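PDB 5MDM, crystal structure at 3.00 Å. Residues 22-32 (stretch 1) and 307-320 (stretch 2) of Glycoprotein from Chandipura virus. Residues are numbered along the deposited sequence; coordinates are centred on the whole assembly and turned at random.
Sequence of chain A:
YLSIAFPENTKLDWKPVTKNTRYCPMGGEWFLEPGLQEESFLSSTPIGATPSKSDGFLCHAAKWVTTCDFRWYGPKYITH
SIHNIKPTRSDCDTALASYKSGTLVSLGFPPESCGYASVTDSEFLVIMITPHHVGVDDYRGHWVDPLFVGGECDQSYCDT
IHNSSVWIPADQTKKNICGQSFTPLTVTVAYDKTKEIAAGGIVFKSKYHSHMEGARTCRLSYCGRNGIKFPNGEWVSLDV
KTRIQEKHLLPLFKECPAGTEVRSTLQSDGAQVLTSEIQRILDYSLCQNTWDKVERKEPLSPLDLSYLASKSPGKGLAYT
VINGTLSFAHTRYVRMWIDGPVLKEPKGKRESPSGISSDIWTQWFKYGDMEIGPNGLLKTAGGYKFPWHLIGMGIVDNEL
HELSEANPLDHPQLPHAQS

Stretch 1 22-32: RYCPMGGEWFL
Stretch 2 (307-320) YLASKSPGKGLAYT

How do the two backbones lie against each other? Residues 22-32 form a loop whose peptide before Pro 25 is cis; Met 26 is extended (phi/psi -68/132), Gly 27 nearly fully so (-167/172), and 28-30 take helical angles, with Phe 31 N donating to Gly 28 O at 3.1 Å. Stretch 2 runs as loop through Ser 310 (-78/138), turns a corner at Lys 315 (-65/123) and continues as strand through Leu 317 (-123/149) to Thr 320. The register pairs Met 26 with Ser 310, CA to CA 4.4 Å, and Gly 28 with Gly 314, CA to CA 4.2 Å. Together the stretches bury 545 Å².

Why can the chains come so close at the glycines? With no side chains between them, Gly 28 CA reaches Lys 315 O at 3.2 Å in a nearly straight CA-H...O contact (163° at H). A CB on Gly 314 would lie 3.0 Å from Gly 28 CA, a clash, and its phi/psi of 144/161 by itself calls for glycine. Gly 27 O and Lys 315 O, two acceptors, sit 3.3 Å apart without bonding.

What fills the apolar part of the contact? Met 26, with 124 Å² covered, points its CA-to-CB bond toward stretch 2 and folds through chi angles t, p, p. Its CE lies 3.8 Å from Leu 317 CB and 3.7 Å from Tyr 319 CE2, at the edge of the tyrosine ring (chi1 m, chi2 -91°). Leu 317 (m, t) also meets two aromatic rings: its CG is 3.7 Å from Phe 31 CZ, and its CD1 is 3.9 Å from Tyr 23 CE2. Both rings have chi1 m, with chi2 -86° for Phe 31 and -89° for Tyr 23. Lys 315 (t, p, t, t) lays its CG 3.9 Å from Phe 31 CB, while its end leads away, so the aliphatic base packs without bringing the charge into the contact.

Which polar contacts hold the arrangement? The sole hydrogen bond across the stretches is weak: Leu 317 N donates to Met 26 SD at 3.5 Å and 161°, sulfur being a large, poorly accepting atom. Met 26 O lies 3.5 Å from Ser 310 CA in a second CA-H...O contact. Within the stretches, Ser 310 OG (chi1 t) donates to Ser 312 O (2.7 Å), and Trp 30 NE1 (chi1 m, chi2 112°) donates to Pro 25 O (2.8 Å), tying the indole back to its own loop.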

ATOM      1  N   ARG A  22     -26.702   0.525 -27.231  1.00114.10           N
ATOM      2  CA  ARG A  22     -25.637   0.701 -26.258  1.00 99.00           C
ATOM      3  C   ARG A  22     -24.658  -0.463 -26.299  1.00102.61           C
ATOM      4  O   ARG A  22     -25.054  -1.626 -26.217  1.00108.36           O
ATOM      5  CB  ARG A  22     -26.235   0.843 -24.854  1.00 87.56           C
ATOM      6  CG  ARG A  22     -27.219   1.992 -24.736  1.00 90.90           C
ATOM      7  CD  ARG A  22     -28.428   1.629 -23.910  1.00108.88           C
ATOM      8  NE  ARG A  22     -28.378   2.188 -22.565  1.00 93.83           N
ATOM      9  CZ  ARG A  22     -29.191   3.145 -22.127  1.00 81.60           C
ATOM     10  NH1 ARG A  22     -30.114   3.653 -22.930  1.00 97.60           N
ATOM     11  NH2 ARG A  22     -29.083   3.593 -20.886  1.00 82.92           N
ATOM     12  N   TYR A  23     -23.378  -0.142 -26.439  1.00 86.57           N
ATOM     13  CA  TYR A  23     -22.329  -1.150 -26.368  1.00108.73           C
ATOM     14  C   TYR A  23     -21.506  -0.932 -25.103  1.00111.13           C
ATOM     15  O   TYR A  23     -20.381  -0.442 -25.163  1.00 85.74           O
ATOM     16  CB  TYR A  23     -21.434  -1.091 -27.604  1.00 88.76           C
ATOM     17  CG  TYR A  23     -22.134  -1.476 -28.887  1.00 98.80           C
ATOM     18  CD1 TYR A  23     -22.165  -2.798 -29.312  1.00 96.75           C
ATOM     19  CD2 TYR A  23     -22.765  -0.519 -29.677  1.00103.22           C
ATOM     20  CE1 TYR A  23     -22.804  -3.159 -30.487  1.00 99.16           C
ATOM     21  CE2 TYR A  23     -23.410  -0.870 -30.854  1.00104.28           C
ATOM     22  CZ  TYR A  23     -23.424  -2.192 -31.254  1.00102.69           C
ATOM     23  OH  TYR A  23     -24.063  -2.554 -32.419  1.00103.24           O
ATOM     24  N   CYS A  24     -22.079  -1.293 -23.959  1.00110.56           N
ATOM     25  CA  CYS A  24     -21.441  -1.050 -22.670  1.00 80.72           C
ATOM     26  C   CYS A  24     -20.937  -2.326 -22.013  1.00103.40           C
ATOM     27  O   CYS A  24     -21.685  -3.290 -21.845  1.00101.38           O
ATOM     28  CB  CYS A  24     -22.409  -0.343 -21.723  1.00123.62           C
ATOM     29  SG  CYS A  24     -22.734   1.352 -22.160  1.00 86.40           S
ATOM     30  N   PRO A  25     -19.656  -2.335 -21.633  1.00 79.82           N
ATOM     31  CA  PRO A  25     -18.729  -1.242 -21.913  1.00 88.02           C
ATOM     32  C   PRO A  25     -18.118  -1.466 -23.285  1.00 96.33           C
ATOM     33  O   PRO A  25     -18.192  -2.584 -23.791  1.00105.24           O
ATOM     34  CB  PRO A  25     -17.669  -1.420 -20.836  1.00 82.82           C
ATOM     35  CG  PRO A  25     -17.628  -2.897 -20.630  1.00 89.70           C
ATOM     36  CD  PRO A  25     -19.030  -3.402 -20.837  1.00 90.97           C
ATOM     37  N   MET A  26     -17.535  -0.435 -23.884  1.00 93.33           N
ATOM     38  CA  MET A  26     -16.996  -0.580 -25.230  1.00 95.31           C
ATOM     39  C   MET A  26     -15.786  -1.504 -25.238  1.00 97.87           C
ATOM     40  O   MET A  26     -14.877  -1.379 -24.412  1.00100.25           O
ATOM     41  CB  MET A  26     -16.650   0.779 -25.845  1.00103.26           C
ATOM     42  CG  MET A  26     -16.244   0.706 -27.312  1.00 93.75           C
ATOM     43  SD  MET A  26     -17.538   0.053 -28.379  1.00 93.85           S
ATOM     44  CE  MET A  26     -18.779   1.337 -28.217  1.00153.44           C
ATOM     45  N   GLY A  27     -15.789  -2.444 -26.172  1.00102.71           N
ATOM     46  CA  GLY A  27     -14.712  -3.401 -26.289  1.00118.53           C
ATOM     47  C   GLY A  27     -14.807  -4.133 -27.609  1.00133.44           C
ATOM     48  O   GLY A  27     -15.784  -3.977 -28.342  1.00133.43           O
ATOM     49  N   GLY A  28     -13.788  -4.930 -27.913  1.00141.92           N
ATOM     50  CA  GLY A  28     -13.783  -5.731 -29.122  1.00144.20           C
ATOM     51  C   GLY A  28     -14.715  -6.922 -29.016  1.00144.53           C
ATOM     52  O   GLY A  28     -15.022  -7.569 -30.018  1.00148.91           O
ATOM     53  N   GLU A  29     -15.167  -7.207 -27.797  1.00139.98           N
ATOM     54  CA  GLU A  29     -16.051  -8.339 -27.544  1.00136.74           C
ATOM     55  C   GLU A  29     -17.378  -8.218 -28.294  1.00135.84           C
ATOM     56  O   GLU A  29     -17.946  -9.219 -28.726  1.00136.71           O
ATOM     57  CB  GLU A  29     -16.301  -8.506 -26.040  1.00139.82           C
ATOM     58  CG  GLU A  29     -16.829  -7.259 -25.341  1.00149.66           C
ATOM     59  CD  GLU A  29     -17.895  -7.575 -24.301  1.00156.22           C
ATOM     60  OE1 GLU A  29     -17.972  -6.849 -23.285  1.00158.91           O
ATOM     61  OE2 GLU A  29     -18.663  -8.542 -24.501  1.00154.27           O
ATOM     62  N   TRP A  30     -17.863  -6.990 -28.456  1.00134.40           N
ATOM     63  CA  TRP A  30     -19.141  -6.758 -29.122  1.00130.78           C
ATOM     64  C   TRP A  30     -19.062  -7.024 -30.613  1.00130.54           C
ATOM     65  O   TRP A  30     -20.070  -7.319 -31.253  1.00130.13           O
ATOM     66  CB  TRP A  30     -19.612  -5.321 -28.902  1.00129.10           C
ATOM     67  CG  TRP A  30     -19.956  -5.011 -27.492  1.00127.47           C
ATOM     68  CD1 TRP A  30     -19.290  -4.173 -26.650  1.00128.11           C
ATOM     69  CD2 TRP A  30     -21.054  -5.541 -26.746  1.00129.51           C
ATOM     70  NE1 TRP A  30     -19.908  -4.143 -25.425  1.00128.57           N
ATOM     71  CE2 TRP A  30     -20.994  -4.977 -25.457  1.00131.22           C
ATOM     72  CE3 TRP A  30     -22.084  -6.438 -27.043  1.00134.55           C
ATOM     73  CZ2 TRP A  30     -21.923  -5.279 -24.468  1.00138.60           C
ATOM     74  CZ3 TRP A  30     -23.003  -6.738 -26.060  1.00138.16           C
ATOM     75  CH2 TRP A  30     -22.917  -6.160 -24.789  1.00141.99           C
ATOM     76  N   PHE A  31     -17.858  -6.915 -31.165  1.00132.23           N
ATOM     77  CA  PHE A  31     -17.697  -6.944 -32.611  1.00133.44           C
ATOM     78  C   PHE A  31     -16.846  -8.114 -33.099  1.00138.25           C
ATOM     79  O   PHE A  31     -15.712  -8.313 -32.657  1.00124.87           O
ATOM     80  CB  PHE A  31     -17.147  -5.604 -33.110  1.00130.20           C
ATOM     81  CG  PHE A  31     -17.977  -4.425 -32.691  1.00 98.38           C
ATOM     82  CD1 PHE A  31     -19.070  -4.029 -33.443  1.00105.11           C
ATOM     83  CD2 PHE A  31     -17.672  -3.722 -31.537  1.00 96.81           C
ATOM     84  CE1 PHE A  31     -19.846  -2.946 -33.055  1.00104.82           C
ATOM     85  CE2 PHE A  31     -18.440  -2.642 -31.143  1.00106.84           C
ATOM     86  CZ  PHE A  31     -19.530  -2.252 -31.904  1.00105.44           C
ATOM     87  N   LEU A  32     -17.422  -8.883 -34.018  1.00155.59           N
ATOM     88  CA  LEU A  32     -16.779 -10.068 -34.568  1.00161.20           C
ATOM     89  C   LEU A  32     -15.654  -9.686 -35.525  1.00155.06           C
ATOM     90  O   LEU A  32     -15.903  -9.117 -36.589  1.00154.88           O
ATOM     91  CB  LEU A  32     -17.811 -10.944 -35.298  1.00165.05           C
ATOM     92  CG  LEU A  32     -18.881 -11.695 -34.489  1.00158.94           C
ATOM     93  CD1 LEU A  32     -19.981 -10.774 -33.960  1.00150.95           C
ATOM     94  CD2 LEU A  32     -19.479 -12.826 -35.319  1.00157.09           C
ATOM     95  N   TYR A 307     -17.105   8.205 -21.116  1.00 73.68           N
ATOM     96  CA  TYR A 307     -17.676   6.994 -20.520  1.00 71.21           C
ATOM     97  C   TYR A 307     -18.105   5.960 -21.569  1.00 72.04           C
ATOM     98  O   TYR A 307     -18.441   4.827 -21.230  1.00 79.84           O
ATOM     99  CB  TYR A 307     -18.833   7.330 -19.572  1.00 67.66           C
ATOM    100  CG  TYR A 307     -18.385   8.070 -18.332  1.00 75.48           C
ATOM    101  CD1 TYR A 307     -17.146   7.813 -17.765  1.00 77.94           C
ATOM    102  CD2 TYR A 307     -19.187   9.039 -17.742  1.00 85.05           C
ATOM    103  CE1 TYR A 307     -16.722   8.488 -16.638  1.00 86.98           C
ATOM    104  CE2 TYR A 307     -18.769   9.721 -16.614  1.00 89.37           C
ATOM    105  CZ  TYR A 307     -17.535   9.441 -16.067  1.00 86.89           C
ATOM    106  OH  TYR A 307     -17.106  10.111 -14.947  1.00 81.88           O
ATOM    107  N   LEU A 308     -18.075   6.348 -22.839  1.00 65.51           N
ATOM    108  CA  LEU A 308     -18.482   5.471 -23.931  1.00 77.31           C
ATOM    109  C   LEU A 308     -17.266   4.859 -24.605  1.00 82.15           C
ATOM    110  O   LEU A 308     -17.387   3.927 -25.399  1.00 87.28           O
ATOM    111  CB  LEU A 308     -19.286   6.248 -24.976  1.00 79.08           C
ATOM    112  CG  LEU A 308     -20.555   6.971 -24.529  1.00 81.23           C
ATOM    113  CD1 LEU A 308     -21.200   7.659 -25.707  1.00 85.21           C
ATOM    114  CD2 LEU A 308     -21.517   5.994 -23.892  1.00 86.07           C
ATOM    115  N   ALA A 309     -16.097   5.400 -24.287  1.00 85.01           N
ATOM    116  CA  ALA A 309     -14.847   4.968 -24.905  1.00 84.98           C
ATOM    117  C   ALA A 309     -14.479   3.537 -24.540  1.00 80.07           C
ATOM    118  O   ALA A 309     -14.820   3.048 -23.469  1.00 78.37           O
ATOM    119  CB  ALA A 309     -13.721   5.903 -24.506  1.00 84.94           C
ATOM    120  N   SER A 310     -13.771   2.871 -25.440  1.00 83.19           N
ATOM    121  CA  SER A 310     -13.190   1.579 -25.125  1.00 77.57           C
ATOM    122  C   SER A 310     -11.944   1.825 -24.298  1.00 74.28           C
ATOM    123  O   SER A 310     -11.180   2.746 -24.585  1.00 75.16           O
ATOM    124  CB  SER A 310     -12.819   0.830 -26.401  1.00 79.32           C
ATOM    125  OG  SER A 310     -12.291  -0.446 -26.098  1.00 84.37           O
ATOM    126  N   LYS A 311     -11.741   1.014 -23.266  1.00 74.82           N
ATOM    127  CA  LYS A 311     -10.549   1.156 -22.441  1.00 73.62           C
ATOM    128  C   LYS A 311      -9.504   0.104 -22.776  1.00 75.80           C
ATOM    129  O   LYS A 311      -8.421   0.099 -22.206  1.00 80.23           O
ATOM    130  CB  LYS A 311     -10.893   1.114 -20.952  1.00 66.32           C
ATOM    131  CG  LYS A 311     -11.608   2.352 -20.445  1.00 68.23           C
ATOM    132  CD  LYS A 311     -11.615   2.383 -18.929  1.00 73.02           C
ATOM    133  CE  LYS A 311     -12.341   3.604 -18.393  1.00 87.05           C
ATOM    134  NZ  LYS A 311     -12.179   3.703 -16.913  1.00 92.72           N
ATOM    135  N   SER A 312      -9.833  -0.779 -23.711  1.00 86.33           N
ATOM    136  CA  SER A 312      -8.921  -1.835 -24.134  1.00 84.24           C
ATOM    137  C   SER A 312      -8.868  -1.868 -25.655  1.00 80.45           C
ATOM    138  O   SER A 312      -9.810  -1.434 -26.318  1.00 90.38           O
ATOM    139  CB  SER A 312      -9.411  -3.181 -23.612  1.00 95.32           C
ATOM    140  OG  SER A 312     -10.632  -3.537 -24.240  1.00112.74           O
ATOM    141  N   PRO A 313      -7.765  -2.379 -26.222  1.00 69.25           N
ATOM    142  CA  PRO A 313      -7.669  -2.492 -27.680  1.00 74.02           C
ATOM    143  C   PRO A 313      -8.755  -3.407 -28.238  1.00 83.83           C
ATOM    144  O   PRO A 313      -9.267  -4.276 -27.524  1.00 88.48           O
ATOM    145  CB  PRO A 313      -6.292  -3.122 -27.890  1.00 67.86           C
ATOM    146  CG  PRO A 313      -5.527  -2.771 -26.679  1.00 65.85           C
ATOM    147  CD  PRO A 313      -6.516  -2.783 -25.558  1.00 66.49           C
ATOM    148  N   GLY A 314      -9.110  -3.200 -29.501  1.00 80.44           N
ATOM    149  CA  GLY A 314     -10.128  -4.009 -30.141  1.00 81.17           C
ATOM    150  C   GLY A 314     -10.988  -3.221 -31.108  1.00 87.04           C
ATOM    151  O   GLY A 314     -11.035  -1.989 -31.064  1.00 83.71           O
ATOM    152  N   LYS A 315     -11.665  -3.943 -31.995  1.00 93.00           N
ATOM    153  CA  LYS A 315     -12.610  -3.330 -32.913  1.00 93.02           C
ATOM    154  C   LYS A 315     -13.763  -2.764 -32.095  1.00 90.56           C
ATOM    155  O   LYS A 315     -14.400  -3.484 -31.330  1.00105.91           O
ATOM    156  CB  LYS A 315     -13.114  -4.371 -33.917  1.00102.52           C
ATOM    157  CG  LYS A 315     -14.120  -3.853 -34.936  1.00119.06           C
ATOM    158  CD  LYS A 315     -13.481  -2.905 -35.940  1.00128.74           C
ATOM    159  CE  LYS A 315     -14.521  -2.333 -36.899  1.00127.59           C
ATOM    160  NZ  LYS A 315     -13.907  -1.401 -37.885  1.00131.50           N
ATOM    161  N   GLY A 316     -14.013  -1.468 -32.234  1.00 81.58           N
ATOM    162  CA  GLY A 316     -15.109  -0.833 -31.528  1.00 80.24           C
ATOM    163  C   GLY A 316     -15.648   0.423 -32.189  1.00 83.95           C
ATOM    164  O   GLY A 316     -15.454   0.655 -33.384  1.00 87.92           O
ATOM    165  N   LEU A 317     -16.338   1.235 -31.398  1.00 83.50           N
ATOM    166  CA  LEU A 317     -16.894   2.489 -31.876  1.00 90.21           C
ATOM    167  C   LEU A 317     -16.371   3.650 -31.047  1.00 93.86           C
ATOM    168  O   LEU A 317     -16.084   3.503 -29.861  1.00 99.77           O
ATOM    169  CB  LEU A 317     -18.419   2.457 -31.792  1.00 99.32           C
ATOM    170  CG  LEU A 317     -19.132   1.325 -32.529  1.00 97.63           C
ATOM    171  CD1 LEU A 317     -20.636   1.461 -32.366  1.00 95.40           C
ATOM    172  CD2 LEU A 317     -18.754   1.326 -33.995  1.00 96.75           C
ATOM    173  N   ALA A 318     -16.243   4.810 -31.676  1.00 92.35           N
ATOM    174  CA  ALA A 318     -15.914   6.025 -30.956  1.00 86.18           C
ATOM    175  C   ALA A 318     -17.098   6.973 -31.077  1.00 96.66           C
ATOM    176  O   ALA A 318     -17.922   6.831 -31.981  1.00 94.97           O
ATOM    177  CB  ALA A 318     -14.657   6.655 -31.517  1.00 81.23           C
ATOM    178  N   TYR A 319     -17.186   7.930 -30.162  1.00106.48           N
ATOM    179  CA  TYR A 319     -18.308   8.862 -30.135  1.00108.12           C
ATOM    180  C   TYR A 319     -17.817  10.298 -29.996  1.00105.24           C
ATOM    181  O   TYR A 319     -16.797  10.556 -29.356  1.00103.25           O
ATOM    182  CB  TYR A 319     -19.264   8.518 -28.984  1.00101.71           C
ATOM    183  CG  TYR A 319     -19.942   7.170 -29.126  1.00 90.84           C
ATOM    184  CD1 TYR A 319     -21.166   7.056 -29.764  1.00 96.59           C
ATOM    185  CD2 TYR A 319     -19.355   6.017 -28.629  1.00 79.18           C
ATOM    186  CE1 TYR A 319     -21.787   5.831 -29.904  1.00 98.67           C
ATOM    187  CE2 TYR A 319     -19.968   4.785 -28.768  1.00 77.01           C
ATOM    188  CZ  TYR A 319     -21.186   4.697 -29.404  1.00 88.03           C
ATOM    189  OH  TYR A 319     -21.812   3.477 -29.544  1.00 89.02           O
ATOM    190  N   THR A 320     -18.545  11.230 -30.600  1.00102.77           N
ATOM    191  CA  THR A 320     -18.223  12.646 -30.465  1.00107.13           C
ATOM    192  C   THR A 320     -19.465  13.495 -30.702  1.00115.33           C
ATOM    193  O   THR A 320     -20.539  12.968 -30.988  1.00118.11           O
ATOM    194  CB  THR A 320     -17.094  13.077 -31.430  1.00111.69           C
ATOM    195  OG1 THR A 320     -16.630  14.382 -31.071  1.00113.02           O
ATOM    196  CG2 THR A 320     -17.583  13.090 -32.872  1.00117.64           C
TER